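Local coordinates for amino acid ABC superfamily ATP binding cassette transporter, binding protein (PDB 4H5G) that binds L-arginine and probably delivers it, as the extracellular solute-binding component, to an amino acid ABC transporter of Streptococcus pneumoniae, at residues K13-T18 with K55-S60; I96-N101 with D198-A203; K102-V107 with L185-V190. All coordinates share one frame; numbering follows the deposited sequence.

Interaction 1. Residues K13-T18 with K55-S60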
loop_
_atom_site.group_PDB
_atom_site.type_symbol
_atom_site.label_atom_id
_atom_site.label_comp_id
_atom_site.label_asym_id
_atom_site.label_seq_id
_atom_site.Cartn_x
_atom_site.Cartn_y
_atom_site.Cartn_z
ATOM N N LYS A 13 -17.929 -15.290 3.798
ATOM C CA LYS A 13 -16.703 -14.536 4.056
ATOM C C LYS A 13 -16.267 -13.689 2.872
ATOM O O LYS A 13 -16.527 -14.034 1.723
ATOM C CB LYS A 13 -15.576 -15.483 4.443
ATOM C CG LYS A 13 -15.183 -16.451 3.348
ATOM C CD LYS A 13 -13.981 -17.310 3.762
ATOM C CE LYS A 13 -13.790 -18.473 2.795
ATOM N NZ LYS A 13 -13.762 -18.025 1.364
ATOM N N LEU A 14 -15.586 -12.588 3.168
ATOM C CA LEU A 14 -14.998 -11.732 2.138
ATOM C C LEU A 14 -13.487 -11.916 2.203
ATOM O O LEU A 14 -12.872 -11.603 3.219
ATOM C CB LEU A 14 -15.346 -10.275 2.432
ATOM C CG LEU A 14 -14.720 -9.234 1.503
ATOM C CD1 LEU A 14 -15.388 -9.253 0.113
ATOM C CD2 LEU A 14 -14.825 -7.834 2.136
ATOM N N VAL A 15 -12.878 -12.444 1.146
ATOM C CA VAL A 15 -11.444 -12.742 1.196
ATOM C C VAL A 15 -10.697 -11.587 0.549
ATOM O O VAL A 15 -10.973 -11.232 -0.584
ATOM C CB VAL A 15 -11.123 -14.063 0.468
ATOM C CG1 VAL A 15 -9.623 -14.345 0.510
ATOM C CG2 VAL A 15 -11.919 -15.216 1.089
ATOM N N VAL A 16 -9.762 -10.992 1.283
ATOM C CA VAL A 16 -9.060 -9.808 0.801
ATOM C C VAL A 16 -7.565 -10.091 0.772
ATOM O O VAL A 16 -6.977 -10.404 1.803
ATOM C CB VAL A 16 -9.330 -8.605 1.742
ATOM C CG1 VAL A 16 -8.485 -7.395 1.335
ATOM C CG2 VAL A 16 -10.818 -8.246 1.777
ATOM N N ALA A 17 -6.957 -9.985 -0.409
ATOM C CA ALA A 17 -5.515 -10.189 -0.569
ATOM C C ALA A 17 -4.781 -8.906 -0.192
ATOM O O ALA A 17 -5.163 -7.813 -0.614
ATOM C CB ALA A 17 -5.192 -10.581 -1.996
ATOM N N THR A 18 -3.722 -9.031 0.602
ATOM C CA THR A 18 -2.952 -7.854 1.005
ATOM C C THR A 18 -1.497 -8.234 1.271
ATOM O O THR A 18 -1.153 -9.404 1.314
ATOM C CB THR A 18 -3.542 -7.149 2.251
ATOM O OG1 THR A 18 -3.041 -5.810 2.316
ATOM C CG2 THR A 18 -3.151 -7.871 3.551
ATOM N N LYS A 55 -17.916 -12.482 7.306
ATOM C CA LYS A 55 -16.631 -12.405 7.997
ATOM C C LYS A 55 -15.550 -11.882 7.062
ATOM O O LYS A 55 -15.592 -12.113 5.850
ATOM C CB LYS A 55 -16.221 -13.784 8.522
ATOM C CG LYS A 55 -17.165 -14.385 9.551
ATOM C CD LYS A 55 -16.489 -15.514 10.325
ATOM C CE LYS A 55 -16.422 -16.794 9.507
ATOM N NZ LYS A 55 -15.662 -17.860 10.221
ATOM N N LEU A 56 -14.573 -11.173 7.613
ATOM C CA LEU A 56 -13.419 -10.739 6.818
ATOM C C LEU A 56 -12.323 -11.791 6.941
ATOM O O LEU A 56 -11.986 -12.212 8.047
ATOM C CB LEU A 56 -12.884 -9.417 7.366
ATOM C CG LEU A 56 -11.598 -8.914 6.711
ATOM C CD1 LEU A 56 -11.804 -8.607 5.223
ATOM C CD2 LEU A 56 -11.075 -7.678 7.449
ATOM N N GLU A 57 -11.759 -12.214 5.812
ATOM C CA GLU A 57 -10.611 -13.121 5.841
ATOM C C GLU A 57 -9.465 -12.436 5.116
ATOM O O GLU A 57 -9.567 -12.123 3.933
ATOM C CB GLU A 57 -10.969 -14.447 5.163
ATOM C CG GLU A 57 -9.812 -15.420 5.071
ATOM C CD GLU A 57 -10.271 -16.796 4.606
ATOM O OE1 GLU A 57 -10.850 -17.540 5.419
ATOM O OE2 GLU A 57 -10.067 -17.124 3.423
ATOM N N ILE A 58 -8.380 -12.174 5.832
ATOM C CA ILE A 58 -7.225 -11.502 5.233
ATOM C C ILE A 58 -6.238 -12.549 4.735
ATOM O O ILE A 58 -5.851 -13.452 5.473
ATOM C CB ILE A 58 -6.516 -10.592 6.252
ATOM C CG1 ILE A 58 -7.428 -9.442 6.677
ATOM C CG2 ILE A 58 -5.225 -10.023 5.661
ATOM C CD1 ILE A 58 -7.761 -8.473 5.576
ATOM N N LEU A 59 -5.856 -12.438 3.468
ATOM C CA LEU A 59 -4.905 -13.370 2.868
ATOM C C LEU A 59 -3.612 -12.607 2.641
ATOM O O LEU A 59 -3.556 -11.736 1.781
ATOM C CB LEU A 59 -5.470 -13.882 1.536
ATOM C CG LEU A 59 -4.633 -14.880 0.740
ATOM C CD1 LEU A 59 -4.386 -16.169 1.530
ATOM C CD2 LEU A 59 -5.336 -15.174 -0.591
ATOM N N SER A 60 -2.579 -12.911 3.429
ATOM C CA SER A 60 -1.315 -12.171 3.364
ATOM C C SER A 60 -0.309 -12.806 2.400
ATOM O O SER A 60 -0.132 -14.026 2.379
ATOM C CB SER A 60 -0.683 -12.080 4.759
ATOM O OG SER A 60 -1.455 -11.265 5.612
#

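Interaction 2. Residues I96-N101 with D198-A203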
loop_
_atom_site.group_PDB
_atom_site.type_symbol
_atom_site.label_atom_id
_atom_site.label_comp_id
_atom_site.label_asym_id
_atom_site.label_seq_id
_atom_site.Cartn_x
_atom_site.Cartn_y
_atom_site.Cartn_z
ATOM N N ILE A 96 -13.849 3.473 -6.490
ATOM C CA ILE A 96 -13.470 4.879 -6.385
ATOM C C ILE A 96 -12.256 4.975 -5.447
ATOM O O ILE A 96 -12.045 4.107 -4.604
ATOM C CB ILE A 96 -14.643 5.736 -5.864
ATOM C CG1 ILE A 96 -15.048 5.302 -4.452
ATOM C CG2 ILE A 96 -15.814 5.693 -6.865
ATOM C CD1 ILE A 96 -16.197 6.135 -3.848
ATOM N N PRO A 97 -11.438 6.032 -5.587
ATOM C CA PRO A 97 -10.275 6.133 -4.695
ATOM C C PRO A 97 -10.722 6.214 -3.232
ATOM O O PRO A 97 -11.745 6.850 -2.963
ATOM C CB PRO A 97 -9.663 7.488 -5.070
ATOM C CG PRO A 97 -10.169 7.794 -6.411
ATOM C CD PRO A 97 -11.484 7.109 -6.588
ATOM N N TYR A 98 -9.984 5.593 -2.318
ATOM C CA TYR A 98 -10.255 5.795 -0.895
ATOM C C TYR A 98 -9.246 6.713 -0.221
ATOM O O TYR A 98 -9.525 7.292 0.831
ATOM C CB TYR A 98 -10.360 4.453 -0.148
ATOM C CG TYR A 98 -9.140 3.566 -0.189
ATOM C CD1 TYR A 98 -8.094 3.754 0.704
ATOM C CD2 TYR A 98 -9.049 2.505 -1.097
ATOM C CE1 TYR A 98 -6.979 2.928 0.699
ATOM C CE2 TYR A 98 -7.924 1.659 -1.108
ATOM C CZ TYR A 98 -6.905 1.882 -0.200
ATOM O OH TYR A 98 -5.790 1.046 -0.183
ATOM N N TYR A 99 -8.061 6.847 -0.822
ATOM C CA TYR A 99 -7.040 7.759 -0.300
ATOM C C TYR A 99 -6.022 8.105 -1.380
ATOM O O TYR A 99 -5.610 7.243 -2.153
ATOM C CB TYR A 99 -6.304 7.129 0.891
ATOM C CG TYR A 99 -5.627 8.148 1.791
ATOM C CD1 TYR A 99 -6.378 9.027 2.557
ATOM C CD2 TYR A 99 -4.245 8.231 1.876
ATOM C CE1 TYR A 99 -5.777 9.967 3.385
ATOM C CE2 TYR A 99 -3.637 9.171 2.700
ATOM C CZ TYR A 99 -4.412 10.032 3.449
ATOM O OH TYR A 99 -3.817 10.964 4.281
ATOM N N GLU A 100 -5.607 9.365 -1.402
ATOM C CA GLU A 100 -4.617 9.827 -2.364
ATOM C C GLU A 100 -3.446 10.440 -1.606
ATOM O O GLU A 100 -3.630 11.258 -0.708
ATOM C CB GLU A 100 -5.230 10.851 -3.319
ATOM C CG GLU A 100 -4.215 11.474 -4.261
ATOM C CD GLU A 100 -4.858 12.373 -5.298
ATOM O OE1 GLU A 100 -6.099 12.364 -5.411
ATOM O OE2 GLU A 100 -4.114 13.082 -5.999
ATOM N N ASN A 101 -2.234 10.024 -1.961
ATOM C CA ASN A 101 -1.038 10.536 -1.293
ATOM C C ASN A 101 0.138 10.673 -2.254
ATOM O O ASN A 101 0.065 10.237 -3.408
ATOM C CB ASN A 101 -0.668 9.650 -0.098
ATOM C CG ASN A 101 -0.479 8.211 -0.483
ATOM O OD1 ASN A 101 -1.348 7.364 -0.240
ATOM N ND2 ASN A 101 0.659 7.914 -1.105
ATOM N N ASP A 198 -4.071 8.611 -10.070
ATOM C CA ASP A 198 -3.484 7.476 -9.360
ATOM C C ASP A 198 -3.458 7.663 -7.849
ATOM O O ASP A 198 -2.473 8.100 -7.249
ATOM C CB ASP A 198 -2.128 7.093 -9.950
ATOM C CG ASP A 198 -2.227 6.779 -11.427
ATOM O OD1 ASP A 198 -3.191 7.259 -12.056
ATOM O OD2 ASP A 198 -1.366 6.051 -11.959
ATOM N N ALA A 199 -4.605 7.338 -7.272
ATOM C CA ALA A 199 -4.833 7.315 -5.847
ATOM C C ALA A 199 -4.951 5.845 -5.490
ATOM O O ALA A 199 -5.058 5.004 -6.388
ATOM C CB ALA A 199 -6.129 8.030 -5.556
ATOM N N ASN A 200 -4.949 5.527 -4.200
ATOM C CA ASN A 200 -5.214 4.163 -3.750
ATOM C C ASN A 200 -6.667 3.761 -3.968
ATOM O O ASN A 200 -7.571 4.522 -3.665
ATOM C CB ASN A 200 -4.893 4.049 -2.260
ATOM C CG ASN A 200 -3.472 4.430 -1.963
ATOM O OD1 ASN A 200 -2.539 3.699 -2.320
ATOM N ND2 ASN A 200 -3.282 5.596 -1.346
ATOM N N ALA A 201 -6.893 2.556 -4.483
ATOM C CA ALA A 201 -8.256 2.049 -4.628
ATOM C C ALA A 201 -8.286 0.549 -4.380
ATOM O O ALA A 201 -7.251 -0.100 -4.350
ATOM C CB ALA A 201 -8.800 2.386 -6.009
ATOM N N VAL A 202 -9.479 0.007 -4.195
ATOM C CA VAL A 202 -9.655 -1.433 -3.994
ATOM C C VAL A 202 -9.738 -2.053 -5.376
ATOM O O VAL A 202 -10.497 -1.569 -6.212
ATOM C CB VAL A 202 -10.976 -1.693 -3.245
ATOM C CG1 VAL A 202 -11.278 -3.197 -3.188
ATOM C CG2 VAL A 202 -10.938 -1.073 -1.824
ATOM N N ALA A 203 -8.970 -3.117 -5.623
ATOM C CA ALA A 203 -9.018 -3.811 -6.919
ATOM C C ALA A 203 -10.030 -4.962 -6.893
ATOM O O ALA A 203 -10.158 -5.667 -5.886
ATOM C CB ALA A 203 -7.623 -4.337 -7.294
HETATM O O HOH W 1 -5.673 -0.930 -2.198
HETATM O O HOH W 2 -2.084 7.875 -3.932
#

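Interaction 3. Residues K102-V107 with L185-V190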
loop_
_atom_site.group_PDB
_atom_site.type_symbol
_atom_site.label_atom_id
_atom_site.label_comp_id
_atom_site.label_asym_id
_atom_site.label_seq_id
_atom_site.Cartn_x
_atom_site.Cartn_y
_atom_site.Cartn_z
ATOM N N LYS A 102 1.211 11.286 -1.770
ATOM C CA LYS A 102 2.422 11.488 -2.555
ATOM C C LYS A 102 3.353 10.303 -2.409
ATOM O O LYS A 102 3.085 9.376 -1.643
ATOM C CB LYS A 102 3.152 12.744 -2.080
ATOM C CG LYS A 102 2.305 13.995 -2.140
ATOM C CD LYS A 102 1.889 14.283 -3.563
ATOM C CE LYS A 102 1.097 15.575 -3.642
ATOM N NZ LYS A 102 1.839 16.690 -2.993
ATOM N N ILE A 103 4.452 10.336 -3.155
ATOM C CA ILE A 103 5.456 9.287 -3.089
ATOM C C ILE A 103 6.786 9.934 -2.698
ATOM O O ILE A 103 7.136 11.003 -3.198
ATOM C CB ILE A 103 5.541 8.539 -4.428
ATOM C CG1 ILE A 103 4.134 8.056 -4.808
ATOM C CG2 ILE A 103 6.549 7.402 -4.341
ATOM C CD1 ILE A 103 4.018 7.348 -6.122
ATOM N N SER A 104 7.499 9.288 -1.780
ATOM C CA SER A 104 8.666 9.881 -1.140
ATOM C C SER A 104 9.836 8.929 -1.058
ATOM O O SER A 104 9.695 7.725 -1.283
ATOM C CB SER A 104 8.305 10.296 0.288
ATOM O OG SER A 104 7.187 11.148 0.311
ATOM N N PHE A 105 10.993 9.473 -0.688
ATOM C CA PHE A 105 12.155 8.641 -0.404
ATOM C C PHE A 105 12.414 8.666 1.095
ATOM O O PHE A 105 12.406 9.731 1.713
ATOM C CB PHE A 105 13.398 9.185 -1.119
ATOM C CG PHE A 105 13.369 9.017 -2.609
ATOM C CD1 PHE A 105 13.786 7.837 -3.187
ATOM C CD2 PHE A 105 12.950 10.045 -3.434
ATOM C CE1 PHE A 105 13.772 7.685 -4.562
ATOM C CE2 PHE A 105 12.928 9.891 -4.811
ATOM C CZ PHE A 105 13.342 8.712 -5.371
ATOM N N LEU A 106 12.631 7.493 1.673
ATOM C CA LEU A 106 13.089 7.382 3.053
ATOM C C LEU A 106 14.613 7.311 3.016
ATOM O O LEU A 106 15.184 6.529 2.247
ATOM C CB LEU A 106 12.514 6.106 3.686
ATOM C CG LEU A 106 12.814 5.891 5.173
ATOM C CD1 LEU A 106 12.057 6.898 6.047
ATOM C CD2 LEU A 106 12.457 4.443 5.588
ATOM N N VAL A 107 15.270 8.146 3.828
ATOM C CA VAL A 107 16.730 8.203 3.893
ATOM C C VAL A 107 17.196 8.276 5.350
ATOM O O VAL A 107 16.388 8.377 6.270
ATOM C CB VAL A 107 17.293 9.442 3.138
ATOM C CG1 VAL A 107 16.998 9.365 1.634
ATOM C CG2 VAL A 107 16.741 10.761 3.750
ATOM N N LEU A 185 16.105 7.855 10.829
ATOM C CA LEU A 185 15.465 7.900 9.511
ATOM C C LEU A 185 14.652 9.171 9.301
ATOM O O LEU A 185 14.179 9.790 10.256
ATOM C CB LEU A 185 14.581 6.669 9.296
ATOM C CG LEU A 185 15.339 5.354 9.509
ATOM C CD1 LEU A 185 14.426 4.133 9.335
ATOM C CD2 LEU A 185 16.542 5.270 8.577
ATOM N N ALA A 186 14.491 9.554 8.037
ATOM C CA ALA A 186 13.778 10.776 7.704
ATOM C C ALA A 186 13.256 10.719 6.283
ATOM O O ALA A 186 13.713 9.919 5.482
ATOM C CB ALA A 186 14.688 11.984 7.888
ATOM N N VAL A 187 12.296 11.576 5.977
ATOM C CA VAL A 187 11.790 11.683 4.616
ATOM C C VAL A 187 12.616 12.727 3.864
ATOM O O VAL A 187 12.785 13.845 4.343
ATOM C CB VAL A 187 10.312 12.078 4.635
ATOM C CG1 VAL A 187 9.755 12.164 3.209
ATOM C CG2 VAL A 187 9.511 11.084 5.489
ATOM N N ALA A 188 13.140 12.355 2.695
ATOM C CA ALA A 188 13.954 13.264 1.877
ATOM C C ALA A 188 13.098 14.435 1.400
ATOM O O ALA A 188 11.886 14.303 1.288
ATOM C CB ALA A 188 14.550 12.521 0.699
ATOM N N THR A 189 13.730 15.574 1.114
ATOM C CA THR A 189 13.005 16.758 0.637
ATOM C C THR A 189 12.836 16.767 -0.880
ATOM O O THR A 189 12.274 17.706 -1.441
ATOM C CB THR A 189 13.713 18.059 1.034
ATOM O OG1 THR A 189 15.047 18.050 0.507
ATOM C CG2 THR A 189 13.773 18.209 2.549
ATOM N N VAL A 190 13.345 15.733 -1.538
ATOM C CA VAL A 190 13.279 15.647 -2.993
ATOM C C VAL A 190 12.244 14.595 -3.343
ATOM O O VAL A 190 12.139 13.595 -2.649
ATOM C CB VAL A 190 14.659 15.238 -3.573
ATOM C CG1 VAL A 190 15.180 13.956 -2.914
ATOM C CG2 VAL A 190 14.591 15.082 -5.067
HETATM O O HOH W 3 10.958 12.443 -0.563
#

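Interaction 1. Residues K13-T18 with K55-S60
E57 and K13, with L59, bury the most surface where strands 13-18 and 55-60 pair in parallel in one sheet of the type II periplasmic binding protein fold. The segment axes approach to 4.6 Å at 24°, and K13 to T18 lie in unbroken register with K55 to S60. Five backbone hydrogen bonds follow: L14 N and V16 N donate to K55 O and E57 O, E57 N and L59 N to L14 O and V16 O, and T18 N to L59 O. K13, V15, E57 and L59 share one face. There the extended E57 chain, its CG anti to the backbone N (chi1 176°), lies beside V15 and places OE2 3.5 Å from V15 CG2. K13 passes obliquely over the same carboxylate, CD 3.5 Å from E57 OE1, while its chain bends at chi4 (51°). K13 NZ remains 4.3 Å from E57 OE2, too far for a salt bridge, although the opposite charges may still attract. L59 adds its CB, 4.3 Å from V15 CG1. On the other face, helix 40-52 covers L14, L56 and I58 through I48, A45 and I42. Between the strands on this side, L56 CD1 reaches to 3.6 Å from V16 CG2.

Interaction 2. Residues I96-N101 with D198-A203
N200 lays its CB over the Y98 ring, a CH-pi contact (CB to ring centroid 4.0 Å, 26° off the normal), where two segments consistent with the two-stranded interlobe hinge meet. Ring and amide planes are 28° apart. N200 O also lies above a ring face, displaced toward the rim, and accepts Y98 N at 3.0 Å, while V202 N sits in plane at the ring edge. CG of N200 is anti to the carbonyl carbon (chi1 -57°). The N200 and N101 side chains cross at about a right angle, though their amide planes are not perpendicular, and N200 ND2 gives N101 OD1 a 2.8 Å hydrogen bond with the acceptor in the N200 amide plane. Its second bond, to Y99 O, comes from above that carbonyl's plane, whereas N200 N lies nearly in line with the C=O of Y99, 2.8 Å from O, its N-H bent away from a straight bond. This grips Y99 O twice at a single antiparallel bridge. Beside it, A199 CB meets P97 CB at 3.6 Å. The N200 side chain comes to about 4 Å from the bound arginine, so these bonds probably orient it there. Helix 209-225 supports Y98 and V202 through I219, helix 40-52 touches both through M44, and the segments lead into strands 103-108 and 203-205.

Interaction 3. Residues K102-V107 with L185-V190
V107 and A186 form a hydrogen-bonded antiparallel pair at the margin of a five-stranded mixed sheet in the type II periplasmic binding protein fold, strand 185-187 being outermost within the chain. V107 N donates to A186 O in a nearly straight bond (178°), A186 N returns one to V107 O, and A188 N extends the ladder to F105 O. The segment axes diverge by 20° from exactly antiparallel. V107 CB leaves the sheet on the face shared with A186 and forks: V107 CG1, anti to the carbonyl carbon (chi1 -64°), reaches A188 CB at 4.1 Å, while CG2 lies 3.6 Å from A186 O. Through these methyls the residue touches both the carbonyl of its pair partner and the alanine two residues further along. On the opposite face L106 brings CD1 to 4.1 Å from L185 CB, and V187 packs on A175 and L176 of helix 172-181. F105 stacks its ring on H169 and meets V190 O in plane at the ring edge. Beyond V187, where strand 185-187 ends, a water takes over the linkage: it accepts from F105 N at 3.0 Å and donates to A188 O at 2.8 Å and V190 O at 2.7 Å.

In the fold
Interactions 1 and 3 are strand pairings in two different sheets, on opposite sides of the chain's centre with their own centres about 31 Å apart, as expected if each sheet belongs to one of the fold's two lobes. The first is parallel and partly buried, with charged side chains along one face; the second is antiparallel, buried and essentially apolar, with a water continuing it. Interaction 2, nearest the chain's centre, probably lies in the connections between the lobes, its irregular segments joined by backbone hydrogen bonds, hydrogen bonds from a side-chain amide and a CH-pi contact. It runs on in sequence into interaction 3. In interaction 1 the side chain of T18 lies about 5 Å from the bound arginine.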